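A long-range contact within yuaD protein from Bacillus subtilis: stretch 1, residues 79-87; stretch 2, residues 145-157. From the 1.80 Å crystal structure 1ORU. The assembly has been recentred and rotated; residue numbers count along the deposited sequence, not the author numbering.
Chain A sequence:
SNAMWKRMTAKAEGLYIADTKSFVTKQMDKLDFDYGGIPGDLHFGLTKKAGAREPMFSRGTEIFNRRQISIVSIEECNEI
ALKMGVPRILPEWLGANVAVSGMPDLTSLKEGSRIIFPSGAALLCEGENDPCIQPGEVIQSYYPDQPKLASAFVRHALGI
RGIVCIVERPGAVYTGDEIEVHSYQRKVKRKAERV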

ATOM      1  N   GLU A  79      22.966  10.908  -7.034  1.00 20.61           N
ATOM      2  CA  GLU A  79      23.221  11.337  -5.668  1.00 22.56           C
ATOM      3  C   GLU A  79      23.955  10.234  -4.913  1.00 21.26           C
ATOM      4  O   GLU A  79      24.906  10.506  -4.179  1.00 21.97           O
ATOM      5  CB  GLU A  79      21.907  11.670  -4.964  1.00 25.77           C
ATOM      6  CG  GLU A  79      22.050  12.722  -3.885  1.00 29.60           C
ATOM      7  CD  GLU A  79      20.737  13.038  -3.198  1.00 32.20           C
ATOM      8  OE1 GLU A  79      19.695  13.090  -3.891  1.00 31.38           O
ATOM      9  OE2 GLU A  79      20.752  13.247  -1.965  1.00 33.40           O
ATOM     10  N   ILE A  80      23.515   8.993  -5.094  1.00 20.99           N
ATOM     11  CA  ILE A  80      24.157   7.861  -4.440  1.00 20.50           C
ATOM     12  C   ILE A  80      25.604   7.775  -4.936  1.00 22.59           C
ATOM     13  O   ILE A  80      26.533   7.622  -4.136  1.00 22.19           O
ATOM     14  CB  ILE A  80      23.428   6.527  -4.763  1.00 20.44           C
ATOM     15  CG1 ILE A  80      22.022   6.535  -4.150  1.00 18.64           C
ATOM     16  CG2 ILE A  80      24.232   5.344  -4.230  1.00 19.18           C
ATOM     17  CD1 ILE A  80      21.186   5.294  -4.490  1.00 17.35           C
ATOM     18  N   ALA A  81      25.788   7.883  -6.252  1.00 22.54           N
ATOM     19  CA  ALA A  81      27.120   7.810  -6.854  1.00 24.50           C
ATOM     20  C   ALA A  81      28.073   8.796  -6.189  1.00 25.99           C
ATOM     21  O   ALA A  81      29.178   8.429  -5.790  1.00 25.02           O
ATOM     22  CB  ALA A  81      27.044   8.085  -8.356  1.00 24.45           C
ATOM     23  N   LEU A  82      27.641  10.047  -6.068  1.00 27.92           N
ATOM     24  CA  LEU A  82      28.470  11.068  -5.441  1.00 31.67           C
ATOM     25  C   LEU A  82      28.829  10.715  -4.004  1.00 31.78           C
ATOM     26  O   LEU A  82      29.990  10.812  -3.608  1.00 31.47           O
ATOM     27  CB  LEU A  82      27.762  12.425  -5.463  1.00 34.65           C
ATOM     28  CG  LEU A  82      28.048  13.332  -6.659  1.00 38.79           C
ATOM     29  CD1 LEU A  82      27.630  12.655  -7.953  1.00 40.67           C
ATOM     30  CD2 LEU A  82      27.304  14.641  -6.469  1.00 41.20           C
ATOM     31  N   LYS A  83      27.834  10.303  -3.227  1.00 30.74           N
ATOM     32  CA  LYS A  83      28.065   9.951  -1.833  1.00 30.60           C
ATOM     33  C   LYS A  83      29.005   8.756  -1.682  1.00 30.57           C
ATOM     34  O   LYS A  83      29.746   8.664  -0.707  1.00 31.69           O
ATOM     35  CB  LYS A  83      26.728   9.680  -1.134  1.00 29.24           C
ATOM     36  CG  LYS A  83      25.822  10.909  -1.079  1.00 29.90           C
ATOM     37  CD  LYS A  83      24.437  10.596  -0.521  1.00 31.40           C
ATOM     38  CE  LYS A  83      24.479  10.187   0.941  1.00 34.53           C
ATOM     39  NZ  LYS A  83      23.116   9.826   1.455  1.00 36.59           N
HETATM   40  N   MSE A  84      28.988   7.849  -2.653  1.00 29.89           N
HETATM   41  CA  MSE A  84      29.852   6.678  -2.596  1.00 28.40           C
HETATM   42  C   MSE A  84      31.224   6.931  -3.216  1.00 29.28           C
HETATM   43  O   MSE A  84      32.146   6.125  -3.059  1.00 29.91           O
HETATM   44  CB  MSE A  84      29.196   5.504  -3.311  1.00 27.76           C
HETATM   45  CG  MSE A  84      27.976   4.947  -2.597  1.00 26.19           C
HETATM   46 SE   MSE A  84      27.266   3.475  -3.566  0.94 26.64          SE
HETATM   47  CE  MSE A  84      28.629   2.153  -3.138  1.00 24.07           C
ATOM     48  N   GLY A  85      31.356   8.042  -3.931  1.00 28.97           N
ATOM     49  CA  GLY A  85      32.625   8.356  -4.561  1.00 28.30           C
ATOM     50  C   GLY A  85      32.886   7.562  -5.830  1.00 28.38           C
ATOM     51  O   GLY A  85      34.042   7.324  -6.184  1.00 28.09           O
ATOM     52  N   VAL A  86      31.824   7.137  -6.513  1.00 26.01           N
ATOM     53  CA  VAL A  86      31.972   6.393  -7.759  1.00 26.18           C
ATOM     54  C   VAL A  86      31.392   7.212  -8.911  1.00 26.65           C
ATOM     55  O   VAL A  86      30.473   8.008  -8.714  1.00 26.07           O
ATOM     56  CB  VAL A  86      31.272   5.012  -7.701  1.00 26.15           C
ATOM     57  CG1 VAL A  86      31.925   4.142  -6.635  1.00 26.02           C
ATOM     58  CG2 VAL A  86      29.789   5.189  -7.423  1.00 26.19           C
ATOM     59  N   PRO A  87      31.920   7.022 -10.131  1.00 26.42           N
ATOM     60  CA  PRO A  87      31.471   7.745 -11.325  1.00 27.70           C
ATOM     61  C   PRO A  87      30.005   7.586 -11.711  1.00 28.26           C
ATOM     62  O   PRO A  87      29.390   8.531 -12.208  1.00 28.71           O
ATOM     63  CB  PRO A  87      32.418   7.236 -12.409  1.00 27.66           C
ATOM     64  CG  PRO A  87      32.710   5.855 -11.972  1.00 27.40           C
ATOM     65  CD  PRO A  87      32.932   6.014 -10.490  1.00 28.27           C
ATOM     66  N   ASP A 145      38.477  -1.865  -7.131  1.00 27.19           N
ATOM     67  CA  ASP A 145      39.658  -1.202  -6.585  1.00 27.56           C
ATOM     68  C   ASP A 145      39.312  -0.170  -5.515  1.00 28.33           C
ATOM     69  O   ASP A 145      40.189   0.544  -5.023  1.00 28.26           O
ATOM     70  CB  ASP A 145      40.469  -0.553  -7.713  1.00 27.89           C
ATOM     71  CG  ASP A 145      39.737   0.598  -8.378  1.00 30.24           C
ATOM     72  OD1 ASP A 145      38.524   0.467  -8.654  1.00 29.77           O
ATOM     73  OD2 ASP A 145      40.389   1.634  -8.639  1.00 31.08           O
ATOM     74  N   GLN A 146      38.032  -0.092  -5.160  1.00 26.74           N
ATOM     75  CA  GLN A 146      37.566   0.837  -4.129  1.00 27.39           C
ATOM     76  C   GLN A 146      36.998   0.026  -2.965  1.00 27.21           C
ATOM     77  O   GLN A 146      36.083  -0.783  -3.137  1.00 24.11           O
ATOM     78  CB  GLN A 146      36.508   1.781  -4.702  1.00 28.80           C
ATOM     79  CG  GLN A 146      37.051   2.669  -5.811  1.00 31.27           C
ATOM     80  CD  GLN A 146      36.052   3.706  -6.278  1.00 33.51           C
ATOM     81  OE1 GLN A 146      35.542   4.498  -5.482  1.00 33.80           O
ATOM     82  NE2 GLN A 146      35.770   3.713  -7.576  1.00 33.35           N
ATOM     83  N   PRO A 147      37.536   0.239  -1.756  1.00 27.91           N
ATOM     84  CA  PRO A 147      37.130  -0.456  -0.530  1.00 27.94           C
ATOM     85  C   PRO A 147      35.755  -0.201   0.086  1.00 26.35           C
ATOM     86  O   PRO A 147      35.197   0.892  -0.006  1.00 26.38           O
ATOM     87  CB  PRO A 147      38.249  -0.092   0.441  1.00 29.36           C
ATOM     88  CG  PRO A 147      38.546   1.319   0.047  1.00 31.09           C
ATOM     89  CD  PRO A 147      38.595   1.224  -1.466  1.00 29.25           C
ATOM     90  N   LYS A 148      35.242  -1.247   0.727  1.00 27.24           N
ATOM     91  CA  LYS A 148      33.967  -1.239   1.442  1.00 27.76           C
ATOM     92  C   LYS A 148      32.801  -0.513   0.779  1.00 26.69           C
ATOM     93  O   LYS A 148      32.065   0.224   1.443  1.00 24.54           O
ATOM     94  CB  LYS A 148      34.187  -0.664   2.843  1.00 31.14           C
ATOM     95  CG  LYS A 148      35.298  -1.352   3.619  1.00 35.08           C
ATOM     96  CD  LYS A 148      35.453  -0.759   5.007  1.00 38.99           C
ATOM     97  CE  LYS A 148      36.549  -1.465   5.792  1.00 42.43           C
ATOM     98  NZ  LYS A 148      37.883  -1.329   5.139  1.00 46.39           N
ATOM     99  N   LEU A 149      32.607  -0.729  -0.519  1.00 25.23           N
ATOM    100  CA  LEU A 149      31.509  -0.058  -1.201  1.00 24.65           C
ATOM    101  C   LEU A 149      30.145  -0.657  -0.868  1.00 23.69           C
ATOM    102  O   LEU A 149      29.147   0.054  -0.876  1.00 24.36           O
ATOM    103  CB  LEU A 149      31.724  -0.062  -2.720  1.00 22.62           C
ATOM    104  CG  LEU A 149      32.855   0.825  -3.249  1.00 21.97           C
ATOM    105  CD1 LEU A 149      32.780   0.887  -4.772  1.00 23.14           C
ATOM    106  CD2 LEU A 149      32.738   2.223  -2.665  1.00 21.45           C
ATOM    107  N   ALA A 150      30.095  -1.952  -0.572  1.00 23.76           N
ATOM    108  CA  ALA A 150      28.821  -2.589  -0.248  1.00 24.70           C
ATOM    109  C   ALA A 150      28.177  -1.939   0.969  1.00 25.24           C
ATOM    110  O   ALA A 150      26.999  -1.575   0.940  1.00 24.02           O
ATOM    111  CB  ALA A 150      29.019  -4.079   0.003  1.00 24.58           C
ATOM    112  N   SER A 151      28.945  -1.804   2.045  1.00 25.33           N
ATOM    113  CA  SER A 151      28.417  -1.187   3.251  1.00 26.67           C
ATOM    114  C   SER A 151      28.192   0.299   2.995  1.00 26.50           C
ATOM    115  O   SER A 151      27.291   0.908   3.575  1.00 28.67           O
ATOM    116  CB  SER A 151      29.382  -1.391   4.427  1.00 27.24           C
ATOM    117  OG  SER A 151      30.655  -0.836   4.154  1.00 28.81           O
ATOM    118  N   ALA A 152      29.002   0.877   2.112  1.00 24.99           N
ATOM    119  CA  ALA A 152      28.872   2.290   1.779  1.00 24.99           C
ATOM    120  C   ALA A 152      27.529   2.550   1.103  1.00 24.61           C
ATOM    121  O   ALA A 152      26.894   3.582   1.330  1.00 23.67           O
ATOM    122  CB  ALA A 152      30.016   2.723   0.864  1.00 25.19           C
ATOM    123  N   PHE A 153      27.095   1.609   0.271  1.00 24.76           N
ATOM    124  CA  PHE A 153      25.817   1.744  -0.420  1.00 24.89           C
ATOM    125  C   PHE A 153      24.673   1.742   0.592  1.00 26.05           C
ATOM    126  O   PHE A 153      23.820   2.629   0.574  1.00 25.65           O
ATOM    127  CB  PHE A 153      25.621   0.593  -1.410  1.00 24.45           C
ATOM    128  CG  PHE A 153      24.242   0.532  -1.998  1.00 24.36           C
ATOM    129  CD1 PHE A 153      23.846   1.437  -2.978  1.00 24.20           C
ATOM    130  CD2 PHE A 153      23.328  -0.421  -1.554  1.00 24.14           C
ATOM    131  CE1 PHE A 153      22.555   1.394  -3.509  1.00 24.30           C
ATOM    132  CE2 PHE A 153      22.036  -0.474  -2.076  1.00 25.11           C
ATOM    133  CZ  PHE A 153      21.650   0.436  -3.056  1.00 23.64           C
ATOM    134  N   VAL A 154      24.663   0.746   1.476  1.00 26.11           N
ATOM    135  CA  VAL A 154      23.615   0.632   2.485  1.00 26.68           C
ATOM    136  C   VAL A 154      23.487   1.909   3.304  1.00 28.80           C
ATOM    137  O   VAL A 154      22.381   2.330   3.657  1.00 27.55           O
ATOM    138  CB  VAL A 154      23.889  -0.545   3.438  1.00 26.16           C
ATOM    139  CG1 VAL A 154      22.828  -0.595   4.529  1.00 28.19           C
ATOM    140  CG2 VAL A 154      23.886  -1.841   2.656  1.00 27.08           C
ATOM    141  N   ARG A 155      24.623   2.529   3.592  1.00 29.50           N
ATOM    142  CA  ARG A 155      24.655   3.757   4.374  1.00 33.10           C
ATOM    143  C   ARG A 155      24.197   4.988   3.592  1.00 32.02           C
ATOM    144  O   ARG A 155      23.314   5.723   4.030  1.00 31.14           O
ATOM    145  CB  ARG A 155      26.076   3.987   4.895  1.00 38.35           C
ATOM    146  CG  ARG A 155      26.258   5.247   5.722  1.00 46.12           C
ATOM    147  CD  ARG A 155      27.732   5.487   6.016  1.00 54.05           C
ATOM    148  NE  ARG A 155      27.947   6.634   6.896  1.00 61.87           N
ATOM    149  CZ  ARG A 155      29.144   7.110   7.227  1.00 66.38           C
ATOM    150  NH1 ARG A 155      30.244   6.538   6.749  1.00 68.53           N
ATOM    151  NH2 ARG A 155      29.244   8.153   8.042  1.00 67.73           N
ATOM    152  N   HIS A 156      24.795   5.211   2.427  1.00 29.98           N
ATOM    153  CA  HIS A 156      24.465   6.385   1.636  1.00 28.23           C
ATOM    154  C   HIS A 156      23.212   6.323   0.766  1.00 25.25           C
ATOM    155  O   HIS A 156      22.733   7.359   0.316  1.00 24.00           O
ATOM    156  CB  HIS A 156      25.669   6.777   0.775  1.00 31.33           C
ATOM    157  CG  HIS A 156      26.843   7.262   1.569  1.00 34.41           C
ATOM    158  ND1 HIS A 156      28.055   6.604   1.587  1.00 36.16           N
ATOM    159  CD2 HIS A 156      26.989   8.340   2.374  1.00 35.50           C
ATOM    160  CE1 HIS A 156      28.896   7.257   2.368  1.00 35.63           C
ATOM    161  NE2 HIS A 156      28.274   8.314   2.858  1.00 36.60           N
ATOM    162  N   ALA A 157      22.676   5.129   0.541  1.00 22.78           N
ATOM    163  CA  ALA A 157      21.485   4.987  -0.295  1.00 22.86           C
ATOM    164  C   ALA A 157      20.189   5.177   0.494  1.00 22.35           C
ATOM    165  O   ALA A 157      19.125   5.404  -0.086  1.00 19.89           O
ATOM    166  CB  ALA A 157      21.490   3.621  -0.977  1.00 23.07           C
TER
HETATM  167  O   HOH W   1      21.697   8.012   3.479  1.00 30.11           O

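The last turns of a helix ending at Met-84 pack against helix 149-156, with the two axes 9.6 Å apart at closest approach and their N-to-C directions 127° apart. Because the helices run in broadly opposing senses, Ile-80 lies beside Ala-157, where the CA atoms are 5.7 Å apart, Met-84 beside Ala-152, and Val-86 near Gln-146. The contact buries 557 Å² in all.

Selenomethionine Met-84 contributes the largest share of this surface. Its CA-to-CB bond points sideways, but an m, t, p conformation (chi1 -69°, chi2 -179°, chi3 74°) brings the end of the chain to the second helix. Met-84 CE lies 3.8 Å from both Leu-149 CB and Phe-153 CB, and 4.3 Å from Ala-152 CB, so one methyl group packs among Leu-149 and, one turn on, Ala-152 and Phe-153. Met-84 CE also comes within 3.1 Å of the backbone atom Leu-149 O, a tight approach. The selenium meets Phe-153 at the ring edge: Met-84 SE is 5.4 Å from the ring centroid and near the ring plane.

Ile-80 likewise starts sideways and reaches inward through its m, t rotamer. The extended chi2 carries Ile-80 CD1 to 3.9 Å from Ala-157 CB, while Ile-80 CG2 sits 4.1 Å from Phe-153 CD1. Beyond the helix, Val-86 CG1 meets Leu-149 CD1 at 3.8 Å, extending the apolar contact. Gly-85, the first residue to leave helical phi/psi, has a positive phi of 78°, a conformation that favours glycine. Its amide bonds back to Leu-82 O and that of Val-86 to Ala-81 O, closing the helix in a Schellman motif.

At the more polar margin, Lys-83 adopts an m, t, p, t conformation, its bend at chi3 set between extended chi2 and chi4. The ammonium group donates a hydrogen bond from Lys-83 NZ to His-156 O at 2.7 Å, supplying a partner to a carbonyl near the C-terminal end of the second helix. A water bonded to Lys-83 NZ at 3.1 Å donates in turn to Arg-155 O at 2.9 Å, linking the same ammonium to the preceding carbonyl. The aliphatic part of the lysine packs against the imidazole, with Lys-83 CE 3.4 Å from His-156 CD2, and Lys-83 O lies over one face of that ring. His-156, in the m rotamer, folds back along its own helix, where a weak hydrogen bond from His-156 ND1 to Ala-152 O, at 3.2 Å, helps hold the ring.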